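Local coordinates for protein CT_858 (Chlamydia trachomatis, PDB 3DOR) that probably acts as a secreted serine-type endopeptidase of the S41 peptidase family, known as CPAF and crystallised here in its mature, dimeric form, at residues L275-I280 / V293-I298; K322-F327 / P449-S454; I336-N341 / V459-Q464. All blocks are in the same frame, centred on the assembly; numbering follows the deposited sequence.

Three contacts trace how one mixed beta sheet with its covering helix is assembled from near and distant parts of a chain. Contact 1 comes first and closes the shortest loop, a beta hairpin whose second strand, 290-297, becomes the neighbour of strand 333-337. Between these strands the chain runs through helix 316-330, where contact 2 opens; Phe327 of that helix also packs on the hairpin at Tyr279, Ile280 and Gly294. Contact 3 opens next, at 336-341. Rather more than 100 residues later the chain returns, closing contact 2 through loop 449-454 and then contact 3 through strand 457-461, so these two cross, whereas contact 1 precedes both in series.

Contact 1: residues L275-I280 / V293-I298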
ATOM      1  N   LEU B 275      -2.673  12.135 -26.603  1.00 32.18           N
ATOM      2  CA  LEU B 275      -2.279  12.533 -25.260  1.00 30.77           C
ATOM      3  C   LEU B 275      -1.073  13.481 -25.217  1.00 29.16           C
ATOM      4  O   LEU B 275      -1.030  14.401 -24.402  1.00 29.02           O
ATOM      5  CB  LEU B 275      -1.965  11.271 -24.449  1.00 31.31           C
ATOM      6  CG  LEU B 275      -2.819  10.892 -23.233  1.00 34.78           C
ATOM      7  CD1 LEU B 275      -4.303  11.121 -23.495  1.00 35.74           C
ATOM      8  CD2 LEU B 275      -2.548   9.434 -22.897  1.00 33.36           C
ATOM      9  N   PHE B 276      -0.098  13.247 -26.088  1.00 26.65           N
ATOM     10  CA  PHE B 276       1.115  14.062 -26.131  1.00 24.87           C
ATOM     11  C   PHE B 276       1.010  15.301 -27.010  1.00 24.50           C
ATOM     12  O   PHE B 276       0.347  15.289 -28.047  1.00 25.27           O
ATOM     13  CB  PHE B 276       2.311  13.264 -26.689  1.00 23.07           C
ATOM     14  CG  PHE B 276       2.750  12.112 -25.838  1.00 22.94           C
ATOM     15  CD1 PHE B 276       2.190  10.852 -26.004  1.00 23.13           C
ATOM     16  CD2 PHE B 276       3.763  12.278 -24.898  1.00 23.17           C
ATOM     17  CE1 PHE B 276       2.641   9.759 -25.241  1.00 25.17           C
ATOM     18  CE2 PHE B 276       4.220  11.197 -24.131  1.00 24.96           C
ATOM     19  CZ  PHE B 276       3.659   9.936 -24.303  1.00 23.50           C
ATOM     20  N   ARG B 277       1.684  16.368 -26.607  1.00 23.27           N
ATOM     21  CA  ARG B 277       1.727  17.551 -27.449  1.00 23.50           C
ATOM     22  C   ARG B 277       2.894  17.233 -28.394  1.00 23.41           C
ATOM     23  O   ARG B 277       4.033  17.046 -27.955  1.00 23.20           O
ATOM     24  CB  ARG B 277       2.052  18.821 -26.653  1.00 22.84           C
ATOM     25  CG  ARG B 277       2.235  20.031 -27.568  1.00 24.36           C
ATOM     26  CD  ARG B 277       2.443  21.345 -26.828  1.00 26.30           C
ATOM     27  NE  ARG B 277       2.575  22.445 -27.779  1.00 25.98           N
ATOM     28  CZ  ARG B 277       3.059  23.645 -27.484  1.00 28.61           C
ATOM     29  NH1 ARG B 277       3.463  23.920 -26.253  1.00 31.07           N
ATOM     30  NH2 ARG B 277       3.157  24.567 -28.427  1.00 28.10           N
ATOM     31  N   ALA B 278       2.613  17.154 -29.685  1.00 21.88           N
ATOM     32  CA  ALA B 278       3.653  16.842 -30.641  1.00 21.02           C
ATOM     33  C   ALA B 278       3.277  17.379 -32.007  1.00 23.49           C
ATOM     34  O   ALA B 278       2.115  17.293 -32.423  1.00 23.63           O
ATOM     35  CB  ALA B 278       3.857  15.330 -30.706  1.00 21.60           C
ATOM     36  N   TYR B 279       4.259  17.933 -32.706  1.00 20.93           N
ATOM     37  CA  TYR B 279       3.999  18.478 -34.020  1.00 22.49           C
ATOM     38  C   TYR B 279       5.276  18.592 -34.821  1.00 23.23           C
ATOM     39  O   TYR B 279       6.363  18.268 -34.340  1.00 22.59           O
ATOM     40  CB  TYR B 279       3.321  19.854 -33.890  1.00 23.73           C
ATOM     41  CG  TYR B 279       4.162  20.912 -33.203  1.00 24.62           C
ATOM     42  CD1 TYR B 279       5.092  21.660 -33.918  1.00 24.29           C
ATOM     43  CD2 TYR B 279       4.043  21.144 -31.827  1.00 25.18           C
ATOM     44  CE1 TYR B 279       5.890  22.613 -33.292  1.00 25.48           C
ATOM     45  CE2 TYR B 279       4.839  22.100 -31.188  1.00 24.66           C
ATOM     46  CZ  TYR B 279       5.760  22.825 -31.929  1.00 26.22           C
ATOM     47  OH  TYR B 279       6.568  23.752 -31.314  1.00 29.77           O
ATOM     48  N   ILE B 280       5.126  19.032 -36.061  1.00 23.59           N
ATOM     49  CA  ILE B 280       6.249  19.223 -36.957  1.00 25.21           C
ATOM     50  C   ILE B 280       6.109  20.634 -37.494  1.00 27.10           C
ATOM     51  O   ILE B 280       5.018  21.022 -37.901  1.00 29.59           O
ATOM     52  CB  ILE B 280       6.202  18.248 -38.147  1.00 24.50           C
ATOM     53  CG1 ILE B 280       6.289  16.803 -37.656  1.00 24.76           C
ATOM     54  CG2 ILE B 280       7.348  18.533 -39.091  1.00 24.99           C
ATOM     55  CD1 ILE B 280       6.286  15.777 -38.790  1.00 23.33           C
ATOM     56  N   VAL B 293      11.348  20.097 -38.627  1.00 25.58           N
ATOM     57  CA  VAL B 293      11.764  19.652 -37.307  1.00 26.11           C
ATOM     58  C   VAL B 293      10.601  19.228 -36.431  1.00 24.74           C
ATOM     59  O   VAL B 293       9.569  19.891 -36.381  1.00 22.97           O
ATOM     60  CB  VAL B 293      12.563  20.771 -36.588  1.00 26.69           C
ATOM     61  CG1 VAL B 293      12.958  20.325 -35.181  1.00 25.33           C
ATOM     62  CG2 VAL B 293      13.811  21.126 -37.412  1.00 24.43           C
ATOM     63  N   GLY B 294      10.773  18.110 -35.739  1.00 24.75           N
ATOM     64  CA  GLY B 294       9.722  17.649 -34.856  1.00 24.12           C
ATOM     65  C   GLY B 294       9.856  18.258 -33.476  1.00 24.49           C
ATOM     66  O   GLY B 294      10.959  18.619 -33.044  1.00 24.61           O
ATOM     67  N   PHE B 295       8.720  18.410 -32.799  1.00 25.06           N
ATOM     68  CA  PHE B 295       8.674  18.930 -31.440  1.00 23.64           C
ATOM     69  C   PHE B 295       7.782  17.981 -30.646  1.00 24.92           C
ATOM     70  O   PHE B 295       6.657  17.667 -31.052  1.00 23.57           O
ATOM     71  CB  PHE B 295       8.086  20.337 -31.372  1.00 23.77           C
ATOM     72  CG  PHE B 295       7.966  20.871 -29.950  1.00 26.02           C
ATOM     73  CD1 PHE B 295       9.003  21.600 -29.371  1.00 26.17           C
ATOM     74  CD2 PHE B 295       6.837  20.597 -29.180  1.00 24.94           C
ATOM     75  CE1 PHE B 295       8.919  22.049 -28.048  1.00 25.18           C
ATOM     76  CE2 PHE B 295       6.741  21.039 -27.856  1.00 26.60           C
ATOM     77  CZ  PHE B 295       7.784  21.766 -27.289  1.00 27.17           C
ATOM     78  N   LEU B 296       8.295  17.523 -29.517  1.00 24.15           N
ATOM     79  CA  LEU B 296       7.573  16.597 -28.662  1.00 25.28           C
ATOM     80  C   LEU B 296       7.828  16.978 -27.209  1.00 24.37           C
ATOM     81  O   LEU B 296       8.960  17.240 -26.835  1.00 24.24           O
ATOM     82  CB  LEU B 296       8.075  15.171 -28.914  1.00 24.87           C
ATOM     83  CG  LEU B 296       7.556  13.997 -28.073  1.00 28.12           C
ATOM     84  CD1 LEU B 296       8.117  14.066 -26.671  1.00 33.64           C
ATOM     85  CD2 LEU B 296       6.043  14.018 -28.036  1.00 26.59           C
ATOM     86  N   ARG B 297       6.781  17.031 -26.393  1.00 24.56           N
ATOM     87  CA  ARG B 297       6.976  17.334 -24.976  1.00 24.23           C
ATOM     88  C   ARG B 297       6.675  16.069 -24.175  1.00 23.00           C
ATOM     89  O   ARG B 297       5.641  15.431 -24.395  1.00 25.51           O
ATOM     90  CB  ARG B 297       6.054  18.476 -24.515  1.00 23.61           C
ATOM     91  CG  ARG B 297       6.106  18.731 -23.000  1.00 24.78           C
ATOM     92  CD  ARG B 297       5.309  19.967 -22.533  1.00 22.43           C
ATOM     93  NE  ARG B 297       5.128  19.908 -21.083  1.00 24.80           N
ATOM     94  CZ  ARG B 297       6.125  19.987 -20.200  1.00 24.78           C
ATOM     95  NH1 ARG B 297       7.380  20.156 -20.605  1.00 25.12           N
ATOM     96  NH2 ARG B 297       5.881  19.820 -18.912  1.00 23.77           N
ATOM     97  N   ILE B 298       7.596  15.669 -23.298  1.00 19.56           N
ATOM     98  CA  ILE B 298       7.374  14.503 -22.432  1.00 20.92           C
ATOM     99  C   ILE B 298       7.086  15.206 -21.110  1.00 21.81           C
ATOM    100  O   ILE B 298       7.993  15.750 -20.483  1.00 23.67           O
ATOM    101  CB  ILE B 298       8.643  13.611 -22.311  1.00 20.07           C
ATOM    102  CG1 ILE B 298       9.010  13.026 -23.676  1.00 18.27           C
ATOM    103  CG2 ILE B 298       8.397  12.474 -21.326  1.00 17.05           C
ATOM    104  CD1 ILE B 298      10.276  12.150 -23.656  1.00 19.70           C
TER
HETATM  105  O   HOH W   1       2.962  16.328 -23.999  1.00 22.70           O
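A beta hairpin supplies two adjacent strands of the mixed sheet, between strand 268-271 and strand 333-337; its pieces 278-280 and 293-297 run antiparallel, their axes approaching to 4.7 Å. Tyr279 and Phe295 are a hydrogen-bonded pair: Tyr279 N donates to Phe295 O at 2.9 Å and Phe295 N to Tyr279 O at 2.8 Å, each donor lying in the plane of the carbonyl it meets. On either side of this pair, Ala278-Leu296 and Ile280-Gly294 are non-hydrogen-bonded, and the ladder runs on to Arg297 N, which reaches Arg277 O at 3.2 Å nearly along the C=O axis. Next along, a water bridges the strands, accepting from Arg277 N and donating to Arg297 O.

Both rings of the hydrogen-bonded pair lie on one face of the sheet. Tyr279 CG takes the crowded position between backbone N and carbonyl carbon (chi1 63°), which swings its ring across to Phe295, whose CG is anti to N (chi1 177°). The planes are only 20° apart but slid so far that they barely overlap. Phe295 CB instead makes a CH-pi contact over the tyrosine face, 3.7 Å from the centroid, and Tyr279 OH, hydrogen-bonded to Ile265 N, sits above the phenylalanine rim. Phe295 CE2 lies over one face of the Arg277 guanidinium, whose NH1 is hydrogen-bonded to Asp259 O and Leu262 O. The other face of the sheet packs against helix 316-330, and there Leu296 CD2 nestles 3.7 Å from Ala278 CB and 4.0 Å from Phe276 CB.

Contact 2: residues K322-F327 / P449-S454; sequences KIIQVF and PRVQYS
Tyr453 holds CG anti to its backbone N (chi1 -168°), sending the ring toward Phe327, while Ile324 has CG1 beside the backbone N (chi1 -58°), which puts CG2 anti to N and turns that methyl toward the loop. This is helix-on-loop packing in the S41 peptidase region, where the segment leading into strand 457-461 lies against a helix that also covers the central sheet. No hydrogen bond joins the two segments, and the fit is essentially apolar. Ile324 is the residue shared by both loop side chains. Its CG2 meets Tyr453 CB at 3.7 Å, the two side chains crossing at about a right angle, and its CB meets Val451 CG2 at 4.0 Å. The other methyl of Val451, CG1, lies against the aliphatic part of Gln325, whose CG is 4.0 Å from Val451 CB; the glutamine runs extended beyond CG, crossing the valine at the exposed margin of the contact.

One turn farther on from Ile324, Phe327 points its CB at the loop, but its ring leads away to the sheet, against Leu334 and Ile280. What meets Tyr453 is therefore CB and the backbone carbonyl: CB lies 3.8 Å from Tyr453 CE1, and Phe327 O approaches the same CE1 at 3.7 Å, at the ring edge and in its plane.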
ATOM      1  N   LYS B 322       3.793   5.731 -32.066  1.00 27.27           N
ATOM      2  CA  LYS B 322       3.180   6.233 -33.301  1.00 30.02           C
ATOM      3  C   LYS B 322       3.798   7.575 -33.724  1.00 28.46           C
ATOM      4  O   LYS B 322       4.086   7.811 -34.900  1.00 28.43           O
ATOM      5  CB  LYS B 322       1.674   6.450 -33.111  1.00 33.56           C
ATOM      6  CG  LYS B 322       0.855   5.226 -32.740  1.00 39.69           C
ATOM      7  CD  LYS B 322       0.473   4.422 -33.963  1.00 43.50           C
ATOM      8  CE  LYS B 322      -0.523   3.320 -33.609  1.00 45.05           C
ATOM      9  NZ  LYS B 322      -1.791   3.888 -33.083  1.00 47.74           N
ATOM     10  N   ILE B 323       3.976   8.464 -32.756  1.00 27.41           N
ATOM     11  CA  ILE B 323       4.541   9.777 -33.036  1.00 27.16           C
ATOM     12  C   ILE B 323       5.975   9.674 -33.548  1.00 25.23           C
ATOM     13  O   ILE B 323       6.339  10.326 -34.528  1.00 25.95           O
ATOM     14  CB  ILE B 323       4.489  10.669 -31.775  1.00 25.78           C
ATOM     15  CG1 ILE B 323       3.032  10.837 -31.333  1.00 27.84           C
ATOM     16  CG2 ILE B 323       5.106  12.024 -32.066  1.00 25.90           C
ATOM     17  CD1 ILE B 323       2.857  11.311 -29.882  1.00 23.50           C
ATOM     18  N   ILE B 324       6.790   8.853 -32.898  1.00 24.75           N
ATOM     19  CA  ILE B 324       8.167   8.702 -33.335  1.00 24.47           C
ATOM     20  C   ILE B 324       8.250   8.148 -34.759  1.00 26.68           C
ATOM     21  O   ILE B 324       9.092   8.581 -35.551  1.00 24.63           O
ATOM     22  CB  ILE B 324       8.968   7.799 -32.382  1.00 25.27           C
ATOM     23  CG1 ILE B 324       8.940   8.387 -30.968  1.00 26.38           C
ATOM     24  CG2 ILE B 324      10.412   7.706 -32.860  1.00 23.83           C
ATOM     25  CD1 ILE B 324       9.447   9.829 -30.888  1.00 26.37           C
ATOM     26  N   GLN B 325       7.384   7.197 -35.097  1.00 28.07           N
ATOM     27  CA  GLN B 325       7.399   6.663 -36.456  1.00 30.65           C
ATOM     28  C   GLN B 325       7.114   7.799 -37.437  1.00 28.82           C
ATOM     29  O   GLN B 325       7.738   7.890 -38.482  1.00 29.52           O
ATOM     30  CB  GLN B 325       6.366   5.544 -36.623  1.00 33.82           C
ATOM     31  CG  GLN B 325       6.873   4.187 -36.177  1.00 42.59           C
ATOM     32  CD  GLN B 325       5.818   3.093 -36.298  1.00 48.96           C
ATOM     33  OE1 GLN B 325       4.724   3.200 -35.726  1.00 51.75           O
ATOM     34  NE2 GLN B 325       6.143   2.032 -37.036  1.00 50.02           N
ATOM     35  N   VAL B 326       6.175   8.673 -37.100  1.00 28.61           N
ATOM     36  CA  VAL B 326       5.878   9.807 -37.966  1.00 26.54           C
ATOM     37  C   VAL B 326       7.111  10.707 -38.077  1.00 26.22           C
ATOM     38  O   VAL B 326       7.450  11.172 -39.162  1.00 28.56           O
ATOM     39  CB  VAL B 326       4.702  10.639 -37.420  1.00 25.87           C
ATOM     40  CG1 VAL B 326       4.627  11.996 -38.154  1.00 25.51           C
ATOM     41  CG2 VAL B 326       3.395   9.867 -37.608  1.00 29.63           C
ATOM     42  N   PHE B 327       7.782  10.952 -36.954  1.00 24.74           N
ATOM     43  CA  PHE B 327       8.972  11.814 -36.956  1.00 24.06           C
ATOM     44  C   PHE B 327      10.105  11.209 -37.780  1.00 23.59           C
ATOM     45  O   PHE B 327      10.803  11.920 -38.496  1.00 24.72           O
ATOM     46  CB  PHE B 327       9.487  12.057 -35.521  1.00 21.15           C
ATOM     47  CG  PHE B 327       8.644  13.010 -34.703  1.00 22.50           C
ATOM     48  CD1 PHE B 327       8.667  12.956 -33.315  1.00 21.91           C
ATOM     49  CD2 PHE B 327       7.882  13.994 -35.308  1.00 21.44           C
ATOM     50  CE1 PHE B 327       7.943  13.876 -32.546  1.00 21.97           C
ATOM     51  CE2 PHE B 327       7.159  14.911 -34.549  1.00 21.65           C
ATOM     52  CZ  PHE B 327       7.190  14.853 -33.171  1.00 21.19           C
ATOM     53  N   PRO B 449      12.551  -2.750 -30.998  1.00 31.08           N
ATOM     54  CA  PRO B 449      12.658  -3.508 -32.247  1.00 32.90           C
ATOM     55  C   PRO B 449      12.008  -2.866 -33.479  1.00 34.54           C
ATOM     56  O   PRO B 449      12.512  -3.029 -34.587  1.00 37.28           O
ATOM     57  CB  PRO B 449      12.031  -4.860 -31.881  1.00 30.99           C
ATOM     58  CG  PRO B 449      10.972  -4.465 -30.880  1.00 31.36           C
ATOM     59  CD  PRO B 449      11.719  -3.462 -30.012  1.00 30.15           C
ATOM     60  N   ARG B 450      10.919  -2.123 -33.290  1.00 35.69           N
ATOM     61  CA  ARG B 450      10.208  -1.506 -34.412  1.00 37.19           C
ATOM     62  C   ARG B 450      10.438  -0.012 -34.642  1.00 36.85           C
ATOM     63  O   ARG B 450      10.616   0.416 -35.786  1.00 35.43           O
ATOM     64  CB  ARG B 450       8.699  -1.713 -34.271  1.00 41.75           C
ATOM     65  CG  ARG B 450       8.240  -3.119 -33.916  1.00 50.48           C
ATOM     66  CD  ARG B 450       6.718  -3.210 -34.049  1.00 57.74           C
ATOM     67  NE  ARG B 450       6.109  -4.153 -33.112  1.00 64.11           N
ATOM     68  CZ  ARG B 450       4.816  -4.474 -33.108  1.00 67.49           C
ATOM     69  NH1 ARG B 450       3.990  -3.932 -33.998  1.00 68.49           N
ATOM     70  NH2 ARG B 450       4.343  -5.331 -32.208  1.00 68.66           N
ATOM     71  N   VAL B 451      10.404   0.793 -33.582  1.00 33.95           N
ATOM     72  CA  VAL B 451      10.591   2.224 -33.763  1.00 32.18           C
ATOM     73  C   VAL B 451      11.848   2.735 -33.084  1.00 30.40           C
ATOM     74  O   VAL B 451      12.039   2.574 -31.874  1.00 29.66           O
ATOM     75  CB  VAL B 451       9.324   3.027 -33.302  1.00 34.42           C
ATOM     76  CG1 VAL B 451       8.158   2.073 -33.083  1.00 33.25           C
ATOM     77  CG2 VAL B 451       9.605   3.837 -32.062  1.00 36.06           C
ATOM     78  N   GLN B 452      12.712   3.342 -33.894  1.00 28.93           N
ATOM     79  CA  GLN B 452      13.988   3.879 -33.439  1.00 29.42           C
ATOM     80  C   GLN B 452      14.287   5.227 -34.098  1.00 30.38           C
ATOM     81  O   GLN B 452      14.653   5.266 -35.269  1.00 35.49           O
ATOM     82  CB  GLN B 452      15.135   2.922 -33.812  1.00 28.64           C
ATOM     83  CG  GLN B 452      15.032   1.491 -33.287  1.00 30.07           C
ATOM     84  CD  GLN B 452      16.050   0.570 -33.951  1.00 31.61           C
ATOM     85  OE1 GLN B 452      17.000   1.037 -34.576  1.00 34.28           O
ATOM     86  NE2 GLN B 452      15.861  -0.741 -33.807  1.00 31.36           N
ATOM     87  N   TYR B 453      14.148   6.331 -33.378  1.00 28.05           N
ATOM     88  CA  TYR B 453      14.482   7.609 -33.993  1.00 25.94           C
ATOM     89  C   TYR B 453      16.013   7.675 -33.999  1.00 25.55           C
ATOM     90  O   TYR B 453      16.648   7.532 -32.950  1.00 25.98           O
ATOM     91  CB  TYR B 453      13.906   8.766 -33.190  1.00 23.15           C
ATOM     92  CG  TYR B 453      13.978  10.088 -33.927  1.00 25.18           C
ATOM     93  CD1 TYR B 453      13.176  10.330 -35.041  1.00 25.36           C
ATOM     94  CD2 TYR B 453      14.850  11.096 -33.513  1.00 24.96           C
ATOM     95  CE1 TYR B 453      13.237  11.539 -35.725  1.00 23.73           C
ATOM     96  CE2 TYR B 453      14.918  12.309 -34.192  1.00 23.76           C
ATOM     97  CZ  TYR B 453      14.108  12.520 -35.295  1.00 22.73           C
ATOM     98  OH  TYR B 453      14.160  13.716 -35.965  1.00 22.22           O
ATOM     99  N   SER B 454      16.609   7.889 -35.168  1.00 23.21           N
ATOM    100  CA  SER B 454      18.065   7.924 -35.266  1.00 23.27           C
ATOM    101  C   SER B 454      18.632   9.242 -35.756  1.00 23.53           C
ATOM    102  O   SER B 454      19.811   9.323 -36.062  1.00 24.52           O
ATOM    103  CB  SER B 454      18.563   6.795 -36.183  1.00 24.92           C
ATOM    104  OG  SER B 454      17.994   6.904 -37.485  1.00 26.21           O
TER

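Contact 3: residues I336-N341 / V459-Q464; sequences IDQTNN and VLINEQ
Strands 333-337 and 457-461 run parallel, Ile336 beside Val459 and Asp337 beside Leu460, and then both segments leave the sheet as loops that stay in touch. Leu460 is gripped through both its backbone polar atoms: its N donates to Ile336 O at 2.8 Å, almost straight (172°), and its O accepts from Gln338 N at 2.9 Å. Beyond the strands a weak bond, from Asn341 N to Gln464 O, ties the loops again.

Leu460 CD1 touches Asp337 CB on one face of the sheet, while Ile336 and Val459 occupy the other. Asp337 CG is anti to its backbone N (chi1 171°), which lets OD2 reach forward along its own chain. There it accepts twice from Thr339: the backbone N, meeting it from above the carboxylate plane, closes an Asx turn, and OG1 donates at 2.7 Å on the syn side. The turn follows the carboxyl end of strand 333-337, beside that of strand 457-461; these are parallel neighbours although 117 residues, much of it helix, separate the segments, consistent with the ClpP/crotonase-like fold of the S41 family. Arg297 NH1 and NH2 bind the carbonyls of Thr339 and Asn340, and a long, weak ion pair links NH1 to Asp337.

Thr339 OG1 sits in the crowded position, which leaves CG2 to pack 3.7 Å from Ile461 C. Gln338, bent at chi2, is fixed by Tyr301 OH and Ala469 O, and its NE2 passes 3.9 Å from Ile461 CG2. Farther on, the side chains of Asn340 and Gln464 lie alongside each other, pointing the same way, with amide planes 72° apart.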
ATOM      1  N   ILE B 336      12.861  17.756 -28.009  1.00 21.60           N
ATOM      2  CA  ILE B 336      12.066  17.154 -26.946  1.00 19.05           C
ATOM      3  C   ILE B 336      12.033  18.110 -25.759  1.00 20.62           C
ATOM      4  O   ILE B 336      13.074  18.389 -25.144  1.00 19.41           O
ATOM      5  CB  ILE B 336      12.669  15.797 -26.496  1.00 21.08           C
ATOM      6  CG1 ILE B 336      12.557  14.776 -27.632  1.00 18.98           C
ATOM      7  CG2 ILE B 336      11.954  15.283 -25.235  1.00 18.86           C
ATOM      8  CD1 ILE B 336      13.149  13.420 -27.291  1.00 23.11           C
ATOM      9  N   ASP B 337      10.851  18.634 -25.449  1.00 19.63           N
ATOM     10  CA  ASP B 337      10.718  19.534 -24.316  1.00 20.74           C
ATOM     11  C   ASP B 337      10.435  18.658 -23.104  1.00 22.37           C
ATOM     12  O   ASP B 337       9.379  18.044 -23.008  1.00 21.55           O
ATOM     13  CB  ASP B 337       9.562  20.513 -24.524  1.00 22.26           C
ATOM     14  CG  ASP B 337       9.248  21.319 -23.266  1.00 23.72           C
ATOM     15  OD1 ASP B 337       8.173  21.952 -23.221  1.00 20.88           O
ATOM     16  OD2 ASP B 337      10.081  21.315 -22.326  1.00 22.06           O
ATOM     17  N   GLN B 338      11.382  18.591 -22.180  1.00 23.12           N
ATOM     18  CA  GLN B 338      11.196  17.768 -21.001  1.00 23.36           C
ATOM     19  C   GLN B 338      11.217  18.597 -19.712  1.00 24.10           C
ATOM     20  O   GLN B 338      11.389  18.047 -18.624  1.00 21.92           O
ATOM     21  CB  GLN B 338      12.288  16.703 -20.950  1.00 23.60           C
ATOM     22  CG  GLN B 338      11.966  15.581 -20.024  1.00 24.49           C
ATOM     23  CD  GLN B 338      13.140  15.158 -19.177  1.00 24.20           C
ATOM     24  OE1 GLN B 338      13.260  13.986 -18.839  1.00 26.94           O
ATOM     25  NE2 GLN B 338      13.998  16.107 -18.806  1.00 23.90           N
ATOM     26  N   THR B 339      11.050  19.913 -19.837  1.00 23.96           N
ATOM     27  CA  THR B 339      11.047  20.805 -18.672  1.00 23.73           C
ATOM     28  C   THR B 339       9.845  20.560 -17.757  1.00 24.74           C
ATOM     29  O   THR B 339       8.850  19.979 -18.184  1.00 23.24           O
ATOM     30  CB  THR B 339      11.010  22.282 -19.108  1.00 22.77           C
ATOM     31  OG1 THR B 339       9.857  22.512 -19.930  1.00 24.02           O
ATOM     32  CG2 THR B 339      12.254  22.636 -19.902  1.00 20.43           C
ATOM     33  N   ASN B 340       9.940  20.999 -16.499  1.00 23.35           N
ATOM     34  CA  ASN B 340       8.830  20.859 -15.555  1.00 22.95           C
ATOM     35  C   ASN B 340       8.214  19.460 -15.598  1.00 22.94           C
ATOM     36  O   ASN B 340       7.022  19.288 -15.869  1.00 23.92           O
ATOM     37  CB  ASN B 340       7.752  21.900 -15.881  1.00 22.63           C
ATOM     38  CG  ASN B 340       8.150  23.316 -15.489  1.00 24.50           C
ATOM     39  OD1 ASN B 340       9.298  23.589 -15.132  1.00 24.80           O
ATOM     40  ND2 ASN B 340       7.192  24.226 -15.558  1.00 23.64           N
ATOM     41  N   ASN B 341       9.037  18.469 -15.304  1.00 22.49           N
ATOM     42  CA  ASN B 341       8.637  17.074 -15.343  1.00 20.64           C
ATOM     43  C   ASN B 341       9.049  16.478 -13.998  1.00 21.98           C
ATOM     44  O   ASN B 341      10.220  16.510 -13.643  1.00 21.94           O
ATOM     45  CB  ASN B 341       9.380  16.408 -16.499  1.00 22.41           C
ATOM     46  CG  ASN B 341       9.021  14.960 -16.675  1.00 21.92           C
ATOM     47  OD1 ASN B 341       8.936  14.211 -15.709  1.00 22.02           O
ATOM     48  ND2 ASN B 341       8.821  14.548 -17.923  1.00 24.38           N
ATOM     49  N   VAL B 459      17.271  18.018 -26.432  1.00 21.23           N
ATOM     50  CA  VAL B 459      16.393  17.916 -25.270  1.00 19.87           C
ATOM     51  C   VAL B 459      16.440  19.194 -24.444  1.00 21.96           C
ATOM     52  O   VAL B 459      17.522  19.691 -24.110  1.00 22.18           O
ATOM     53  CB  VAL B 459      16.796  16.731 -24.337  1.00 18.68           C
ATOM     54  CG1 VAL B 459      15.793  16.594 -23.193  1.00 16.57           C
ATOM     55  CG2 VAL B 459      16.869  15.453 -25.121  1.00 16.22           C
ATOM     56  N   LEU B 460      15.264  19.718 -24.109  1.00 21.06           N
ATOM     57  CA  LEU B 460      15.167  20.929 -23.305  1.00 21.08           C
ATOM     58  C   LEU B 460      14.899  20.510 -21.861  1.00 22.54           C
ATOM     59  O   LEU B 460      13.986  19.723 -21.591  1.00 20.91           O
ATOM     60  CB  LEU B 460      14.026  21.818 -23.797  1.00 19.81           C
ATOM     61  CG  LEU B 460      13.986  22.068 -25.303  1.00 19.62           C
ATOM     62  CD1 LEU B 460      12.757  22.899 -25.612  1.00 14.94           C
ATOM     63  CD2 LEU B 460      15.274  22.766 -25.780  1.00 17.63           C
ATOM     64  N   ILE B 461      15.692  21.055 -20.942  1.00 22.07           N
ATOM     65  CA  ILE B 461      15.581  20.730 -19.519  1.00 22.83           C
ATOM     66  C   ILE B 461      15.642  21.983 -18.642  1.00 23.74           C
ATOM     67  O   ILE B 461      16.086  23.047 -19.082  1.00 23.19           O
ATOM     68  CB  ILE B 461      16.763  19.843 -19.073  1.00 23.50           C
ATOM     69  CG1 ILE B 461      18.075  20.627 -19.244  1.00 22.23           C
ATOM     70  CG2 ILE B 461      16.830  18.564 -19.922  1.00 21.26           C
ATOM     71  CD1 ILE B 461      19.296  19.984 -18.565  1.00 20.87           C
ATOM     72  N   ASN B 462      15.193  21.859 -17.402  1.00 20.85           N
ATOM     73  CA  ASN B 462      15.287  22.983 -16.487  1.00 21.97           C
ATOM     74  C   ASN B 462      15.407  22.485 -15.048  1.00 22.41           C
ATOM     75  O   ASN B 462      15.495  21.272 -14.803  1.00 20.93           O
ATOM     76  CB  ASN B 462      14.118  23.975 -16.668  1.00 19.64           C
ATOM     77  CG  ASN B 462      12.799  23.464 -16.125  1.00 21.15           C
ATOM     78  OD1 ASN B 462      11.865  24.244 -15.954  1.00 23.47           O
ATOM     79  ND2 ASN B 462      12.705  22.163 -15.860  1.00 18.03           N
ATOM     80  N   GLU B 463      15.433  23.425 -14.110  1.00 23.53           N
ATOM     81  CA  GLU B 463      15.606  23.116 -12.698  1.00 23.93           C
ATOM     82  C   GLU B 463      14.421  22.432 -12.050  1.00 24.71           C
ATOM     83  O   GLU B 463      14.477  22.076 -10.866  1.00 25.48           O
ATOM     84  CB  GLU B 463      15.964  24.387 -11.912  1.00 24.20           C
ATOM     85  CG  GLU B 463      14.787  25.256 -11.502  1.00 21.29           C
ATOM     86  CD  GLU B 463      14.164  26.014 -12.653  1.00 21.97           C
ATOM     87  OE1 GLU B 463      13.116  26.674 -12.442  1.00 23.18           O
ATOM     88  OE2 GLU B 463      14.717  25.963 -13.765  1.00 23.33           O
ATOM     89  N   GLN B 464      13.344  22.261 -12.812  1.00 23.56           N
ATOM     90  CA  GLN B 464      12.179  21.574 -12.290  1.00 24.15           C
ATOM     91  C   GLN B 464      11.990  20.196 -12.934  1.00 23.94           C
ATOM     92  O   GLN B 464      10.869  19.765 -13.196  1.00 20.17           O
ATOM     93  CB  GLN B 464      10.914  22.434 -12.440  1.00 25.19           C
ATOM     94  CG  GLN B 464      10.912  23.656 -11.511  1.00 25.89           C
ATOM     95  CD  GLN B 464       9.558  24.339 -11.419  1.00 25.61           C
ATOM     96  OE1 GLN B 464       8.918  24.631 -12.433  1.00 26.30           O
ATOM     97  NE2 GLN B 464       9.119  24.607 -10.197  1.00 26.75           N
TER